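Local coordinates for UDP-N-acetylglucosamine--peptide N-acetylglucosaminyltransferase stabilizing protein GtfB (Streptococcus gordonii, PDB 5E9T) that helps GtfA attach the first GlcNAc to the serine-rich repeat adhesin GspB, acting as the substrate-binding partner within the GtfA-GtfB complex, at residues A89-A94 with K103-L108; S208-A213 with S239-Q244. All blocks are in the same frame, centred on the assembly; numbering follows the deposited sequence.

How the contacts relate
From the N terminus, the chain first builds part of a parallel sheet and then enters a long antiparallel sheet. There contact 1 (A89-A94 with K103-L108) closes the short loop of a hairpin between neighbouring strands, in a region that touches the GtfA (Gtf1) chain. The chain then returns to the parallel sheet, where contact 2 (S208-A213 with S239-Q244) closes a longer excursion containing strand 216-219 and helix 230-237. Contacts 1 and 2 follow in series, neither nesting nor crossing; their centres lie about 41 Å apart, their nearest atoms about 28 Å apart. One ties strands within the antiparallel sheet, the other two loops that lead into neighbouring strands 216-219 and 243-247 of the parallel sheet.

Contact 1: residues A89-A94 with K103-L108; sequences ARIHYA and KQVDWL
A89-A94 and K103-L108 are the two arms of a beta hairpin within the antiparallel sheet, bordered by strand 79-83 beside the first arm and strand 114-120 beside the second. R90 and D106 form a hydrogen-bonded pair, with R90 N giving to D106 O (2.8 Å) and D106 N returning the bond to R90 O (2.6 Å). Farther along, H92 N bonds to Q104 O, and H92 O faces two residues at once: K103 N lies 3.0 Å from H92 O, while Q104 N makes a weak bond to it at 3.4 Å. Two residues set against one make this a classic beta bulge.

The side chains of A89, I91, V105 and W107 share one face of the sheet. The W107 indole, its plane set about the CB-CG bond by a chi2 of 99°, turns a face to A89, with A89 CB 3.7 Å from the centroid of its six-membered ring in a CH-pi contact. V105 CG2 also lies above that indole face, toward the rim, and meets I91 CG1 at 3.7 Å, the I91 and V105 side chains lying side by side. W107 NE1 bonds to E118, and R188 of the GtfA (Gtf1) chain makes a cation-pi contact with the indole, so the hairpin takes part in the interface with the glycosyltransferase.

On the reverse face, occupied by R90, H92, Q104 and D106, the interactions are polar. Q104 NE2 donates to D106 OD1 from the syn side of the carboxylate, at 2.8 Å, and S117 OG is bonded to the same oxygen. The other oxygen, D106 OD2, receives a weak bond from H92 NE2 (3.4 Å), the ring and carboxylate planes standing 79° apart. Beyond D106, the L108 side chain crosses that of R90 at about a right angle, setting CD1 over one guanidinium face.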
loop_
_atom_site.group_PDB
_atom_site.type_symbol
_atom_site.label_atom_id
_atom_site.label_comp_id
_atom_site.label_asym_id
_atom_site.label_seq_id
_atom_site.Cartn_x
_atom_site.Cartn_y
_atom_site.Cartn_z
ATOM N N ALA B 89 0.376 -8.986 -9.882
ATOM C CA ALA B 89 1.087 -9.558 -11.013
ATOM C C ALA B 89 0.243 -9.492 -12.281
ATOM O O ALA B 89 -0.982 -9.355 -12.236
ATOM C CB ALA B 89 1.493 -11.007 -10.736
ATOM N N ARG B 90 0.928 -9.582 -13.417
ATOM C CA ARG B 90 0.307 -9.854 -14.707
ATOM C C ARG B 90 0.732 -11.242 -15.163
ATOM O O ARG B 90 1.930 -11.545 -15.193
ATOM C CB ARG B 90 0.711 -8.821 -15.759
ATOM C CG ARG B 90 0.652 -7.391 -15.285
ATOM C CD ARG B 90 0.590 -6.429 -16.455
ATOM N NE ARG B 90 0.492 -5.049 -15.993
ATOM C CZ ARG B 90 1.532 -4.328 -15.588
ATOM N NH1 ARG B 90 2.748 -4.857 -15.597
ATOM N NH2 ARG B 90 1.357 -3.080 -15.178
ATOM N N ILE B 91 -0.239 -12.081 -15.509
ATOM C CA ILE B 91 0.033 -13.409 -16.046
ATOM C C ILE B 91 -0.105 -13.341 -17.559
ATOM O O ILE B 91 -1.176 -13.003 -18.078
ATOM C CB ILE B 91 -0.909 -14.468 -15.455
ATOM C CG1 ILE B 91 -0.617 -14.672 -13.975
ATOM C CG2 ILE B 91 -0.774 -15.773 -16.218
ATOM C CD1 ILE B 91 -1.851 -14.664 -13.128
ATOM N N HIS B 92 0.973 -13.666 -18.264
ATOM C CA HIS B 92 1.019 -13.572 -19.714
ATOM C C HIS B 92 0.848 -14.947 -20.338
ATOM O O HIS B 92 1.400 -15.939 -19.853
ATOM C CB HIS B 92 2.329 -12.939 -20.175
ATOM C CG HIS B 92 2.453 -11.499 -19.800
ATOM N ND1 HIS B 92 1.678 -10.514 -20.374
ATOM C CD2 HIS B 92 3.252 -10.876 -18.902
ATOM C CE1 HIS B 92 1.998 -9.345 -19.850
ATOM N NE2 HIS B 92 2.950 -9.536 -18.955
ATOM N N TYR B 93 0.087 -14.992 -21.426
ATOM C CA TYR B 93 -0.344 -16.247 -22.019
ATOM C C TYR B 93 0.647 -16.719 -23.072
ATOM O O TYR B 93 0.979 -15.975 -24.000
ATOM C CB TYR B 93 -1.731 -16.084 -22.634
ATOM C CG TYR B 93 -2.824 -15.997 -21.601
ATOM C CD1 TYR B 93 -2.668 -16.593 -20.359
ATOM C CD2 TYR B 93 -4.008 -15.321 -21.863
ATOM C CE1 TYR B 93 -3.662 -16.521 -19.405
ATOM C CE2 TYR B 93 -5.010 -15.249 -20.917
ATOM C CZ TYR B 93 -4.829 -15.848 -19.689
ATOM O OH TYR B 93 -5.818 -15.780 -18.736
ATOM N N ALA B 94 1.124 -17.952 -22.915
ATOM C CA ALA B 94 1.863 -18.602 -23.986
ATOM C C ALA B 94 0.959 -18.742 -25.194
ATOM O O ALA B 94 -0.165 -19.239 -25.081
ATOM C CB ALA B 94 2.360 -19.976 -23.539
ATOM N N LYS B 103 2.828 -18.538 -19.647
ATOM C CA LYS B 103 4.166 -18.326 -20.181
ATOM C C LYS B 103 5.039 -17.596 -19.166
ATOM O O LYS B 103 6.075 -18.112 -18.738
ATOM C CB LYS B 103 4.073 -17.539 -21.494
ATOM C CG LYS B 103 5.352 -16.862 -21.960
ATOM C CD LYS B 103 5.053 -15.970 -23.160
ATOM C CE LYS B 103 6.211 -15.050 -23.501
ATOM N NZ LYS B 103 5.741 -13.899 -24.328
ATOM N N GLN B 104 4.632 -16.387 -18.782
ATOM C CA GLN B 104 5.424 -15.523 -17.922
ATOM C C GLN B 104 4.487 -14.748 -17.004
ATOM O O GLN B 104 3.479 -14.207 -17.468
ATOM C CB GLN B 104 6.260 -14.584 -18.794
ATOM C CG GLN B 104 6.926 -13.418 -18.112
ATOM C CD GLN B 104 7.502 -12.451 -19.130
ATOM O OE1 GLN B 104 7.625 -12.783 -20.312
ATOM N NE2 GLN B 104 7.851 -11.250 -18.685
ATOM N N VAL B 105 4.814 -14.687 -15.714
ATOM C CA VAL B 105 4.040 -13.915 -14.746
ATOM C C VAL B 105 4.904 -12.766 -14.236
ATOM O O VAL B 105 6.028 -12.982 -13.767
ATOM C CB VAL B 105 3.521 -14.793 -13.592
ATOM C CG1 VAL B 105 4.645 -15.569 -12.929
ATOM C CG2 VAL B 105 2.784 -13.944 -12.573
ATOM N N ASP B 106 4.375 -11.544 -14.333
ATOM C CA ASP B 106 5.121 -10.314 -14.076
ATOM C C ASP B 106 4.672 -9.718 -12.747
ATOM O O ASP B 106 3.585 -9.143 -12.663
ATOM C CB ASP B 106 4.888 -9.313 -15.205
ATOM C CG ASP B 106 5.873 -9.467 -16.339
ATOM O OD1 ASP B 106 6.694 -10.404 -16.288
ATOM O OD2 ASP B 106 5.813 -8.654 -17.287
ATOM N N TRP B 107 5.527 -9.797 -11.731
ATOM C CA TRP B 107 5.188 -9.280 -10.410
ATOM C C TRP B 107 5.486 -7.789 -10.315
ATOM O O TRP B 107 6.476 -7.300 -10.867
ATOM C CB TRP B 107 5.946 -10.042 -9.324
ATOM C CG TRP B 107 5.473 -11.447 -9.174
ATOM C CD1 TRP B 107 6.051 -12.564 -9.695
ATOM C CD2 TRP B 107 4.305 -11.891 -8.470
ATOM N NE1 TRP B 107 5.322 -13.678 -9.355
ATOM C CE2 TRP B 107 4.245 -13.292 -8.602
ATOM C CE3 TRP B 107 3.306 -11.239 -7.739
ATOM C CZ2 TRP B 107 3.227 -14.053 -8.031
ATOM C CZ3 TRP B 107 2.297 -11.999 -7.174
ATOM C CH2 TRP B 107 2.266 -13.389 -7.322
ATOM N N LEU B 108 4.627 -7.069 -9.600
ATOM C CA LEU B 108 4.729 -5.624 -9.468
ATOM C C LEU B 108 4.904 -5.245 -8.003
ATOM O O LEU B 108 4.629 -6.040 -7.100
ATOM C CB LEU B 108 3.484 -4.917 -10.027
ATOM C CG LEU B 108 2.953 -5.408 -11.376
ATOM C CD1 LEU B 108 1.689 -4.655 -11.765
ATOM C CD2 LEU B 108 4.013 -5.279 -12.451
#

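Contact 2: residues S208-A213 with S239-Q244; sequences SLTGRA and SQLRTQ
R242 reaches across to the turn around L209 and T210, and its aliphatic part makes the closely packed half of this contact. R242 CD lies 3.6 Å from L209 CB and 3.4 Å from L209 O, while R242 CG approaches T210 CA at 4.0 Å. L209 O also accepts the backbone N-H of R212, a bond that closes the turn L209-R212. Rotation about CG-CD (chi3 45°) swings R242 NE to the side of CB instead of anti to it; the buried guanidinium is secured by a salt bridge from NH2 to D216 and a hydrogen bond from NH2 to L191 O.

The solvent side is looser. R212 is exposed, and its NE donates to A213 O at 2.7 Å from above the carbonyl plane, with that oxygen lying in the guanidinium plane. R212 NE and R242 NH1 are modelled 3.6 Å apart, like charges whose repulsion the D216 carboxylate may ease, though their detailed placement is doubtful. On the other flank, T210 CG2 rests 3.4 Å from Q240 O, and T210 OG1, hydrogen-bonded to H207 O, also touches L241 CD2. No hydrogen bond joins the two segments directly. S208-A213 follows helix 201-207 and precedes strand 216-219, and S239-Q244 follows helix 230-237 and runs into strand 243-247; the two helix-to-strand connections belong to successive beta-alpha-beta crossovers of a Rossmann-like parallel sheet.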
loop_
_atom_site.group_PDB
_atom_site.type_symbol
_atom_site.label_atom_id
_atom_site.label_comp_id
_atom_site.label_asym_id
_atom_site.label_seq_id
_atom_site.Cartn_x
_atom_site.Cartn_y
_atom_site.Cartn_z
ATOM N N SER B 208 33.057 -15.236 -35.309
ATOM C CA SER B 208 34.139 -15.450 -34.358
ATOM C C SER B 208 34.772 -16.834 -34.455
ATOM O O SER B 208 35.708 -17.127 -33.703
ATOM C CB SER B 208 33.629 -15.210 -32.935
ATOM O OG SER B 208 32.388 -15.861 -32.721
ATOM N N LEU B 209 34.264 -17.702 -35.328
ATOM C CA LEU B 209 34.837 -19.024 -35.550
ATOM C C LEU B 209 35.739 -19.104 -36.780
ATOM O O LEU B 209 36.130 -20.211 -37.168
ATOM C CB LEU B 209 33.732 -20.080 -35.623
ATOM C CG LEU B 209 33.618 -20.894 -34.328
ATOM C CD1 LEU B 209 32.418 -21.819 -34.361
ATOM C CD2 LEU B 209 34.898 -21.681 -34.085
ATOM N N THR B 210 36.046 -17.969 -37.423
ATOM C CA THR B 210 36.820 -17.979 -38.668
ATOM C C THR B 210 38.087 -18.823 -38.567
ATOM O O THR B 210 38.509 -19.428 -39.561
ATOM C CB THR B 210 37.190 -16.547 -39.070
ATOM O OG1 THR B 210 36.008 -15.735 -39.103
ATOM C CG2 THR B 210 37.854 -16.517 -40.451
ATOM N N GLY B 211 38.709 -18.877 -37.385
ATOM C CA GLY B 211 39.894 -19.707 -37.217
ATOM C C GLY B 211 39.665 -21.153 -37.613
ATOM O O GLY B 211 40.536 -21.790 -38.209
ATOM N N ARG B 212 38.501 -21.695 -37.271
ATOM C CA ARG B 212 38.123 -23.038 -37.682
ATOM C C ARG B 212 37.555 -23.029 -39.102
ATOM O O ARG B 212 37.016 -22.021 -39.572
ATOM C CB ARG B 212 37.119 -23.620 -36.683
ATOM C CG ARG B 212 36.745 -25.065 -36.923
ATOM C CD ARG B 212 35.432 -25.154 -37.665
ATOM N NE ARG B 212 35.209 -26.479 -38.224
ATOM C CZ ARG B 212 34.941 -27.555 -37.497
ATOM N NH1 ARG B 212 34.749 -28.724 -38.089
ATOM N NH2 ARG B 212 34.865 -27.459 -36.178
ATOM N N ALA B 213 37.679 -24.168 -39.784
ATOM C CA ALA B 213 37.329 -24.291 -41.195
ATOM C C ALA B 213 35.935 -24.883 -41.374
ATOM O O ALA B 213 35.605 -25.920 -40.789
ATOM C CB ALA B 213 38.354 -25.147 -41.940
ATOM N N SER B 239 36.152 -11.533 -47.354
ATOM C CA SER B 239 36.156 -12.796 -48.075
ATOM C C SER B 239 36.527 -14.013 -47.233
ATOM O O SER B 239 36.391 -15.141 -47.721
ATOM C CB SER B 239 37.124 -12.714 -49.262
ATOM O OG SER B 239 38.418 -13.138 -48.879
ATOM N N GLN B 240 36.982 -13.830 -45.995
ATOM C CA GLN B 240 37.474 -14.940 -45.188
ATOM C C GLN B 240 36.444 -15.527 -44.235
ATOM O O GLN B 240 36.704 -16.591 -43.658
ATOM C CB GLN B 240 38.703 -14.509 -44.381
ATOM C CG GLN B 240 40.020 -14.517 -45.146
ATOM C CD GLN B 240 40.927 -13.404 -44.711
ATOM O OE1 GLN B 240 41.422 -13.404 -43.589
ATOM N NE2 GLN B 240 41.156 -12.441 -45.595
ATOM N N LEU B 241 35.297 -14.877 -44.044
ATOM C CA LEU B 241 34.385 -15.295 -42.986
ATOM C C LEU B 241 33.748 -16.640 -43.318
ATOM O O LEU B 241 33.598 -17.013 -44.485
ATOM C CB LEU B 241 33.307 -14.235 -42.763
ATOM C CG LEU B 241 33.797 -12.893 -42.210
ATOM C CD1 LEU B 241 32.658 -11.889 -42.157
ATOM C CD2 LEU B 241 34.426 -13.068 -40.833
ATOM N N ARG B 242 33.375 -17.377 -42.269
ATOM C CA ARG B 242 32.814 -18.708 -42.470
ATOM C C ARG B 242 31.543 -18.663 -43.305
ATOM O O ARG B 242 31.267 -19.595 -44.065
ATOM C CB ARG B 242 32.543 -19.383 -41.127
ATOM C CG ARG B 242 33.786 -19.911 -40.440
ATOM C CD ARG B 242 33.408 -20.634 -39.165
ATOM N NE ARG B 242 32.272 -21.525 -39.375
ATOM C CZ ARG B 242 32.284 -22.826 -39.104
ATOM N NH1 ARG B 242 33.371 -23.385 -38.598
ATOM N NH2 ARG B 242 31.205 -23.564 -39.328
ATOM N N THR B 243 30.774 -17.591 -43.206
ATOM C CA THR B 243 29.538 -17.444 -43.967
ATOM C C THR B 243 29.800 -16.513 -45.144
ATOM O O THR B 243 30.103 -15.330 -44.951
ATOM C CB THR B 243 28.419 -16.921 -43.071
ATOM O OG1 THR B 243 28.517 -15.498 -42.937
ATOM C CG2 THR B 243 28.566 -17.530 -41.725
ATOM N N GLN B 244 29.807 -17.079 -46.353
ATOM C CA GLN B 244 29.823 -16.323 -47.602
ATOM C C GLN B 244 28.479 -16.304 -48.334
ATOM O O GLN B 244 28.418 -15.829 -49.475
ATOM C CB GLN B 244 30.937 -16.842 -48.512
ATOM C CG GLN B 244 32.311 -16.366 -48.055
ATOM C CD GLN B 244 32.650 -14.988 -48.591
ATOM O OE1 GLN B 244 32.359 -14.673 -49.742
ATOM N NE2 GLN B 244 33.241 -14.150 -47.747
#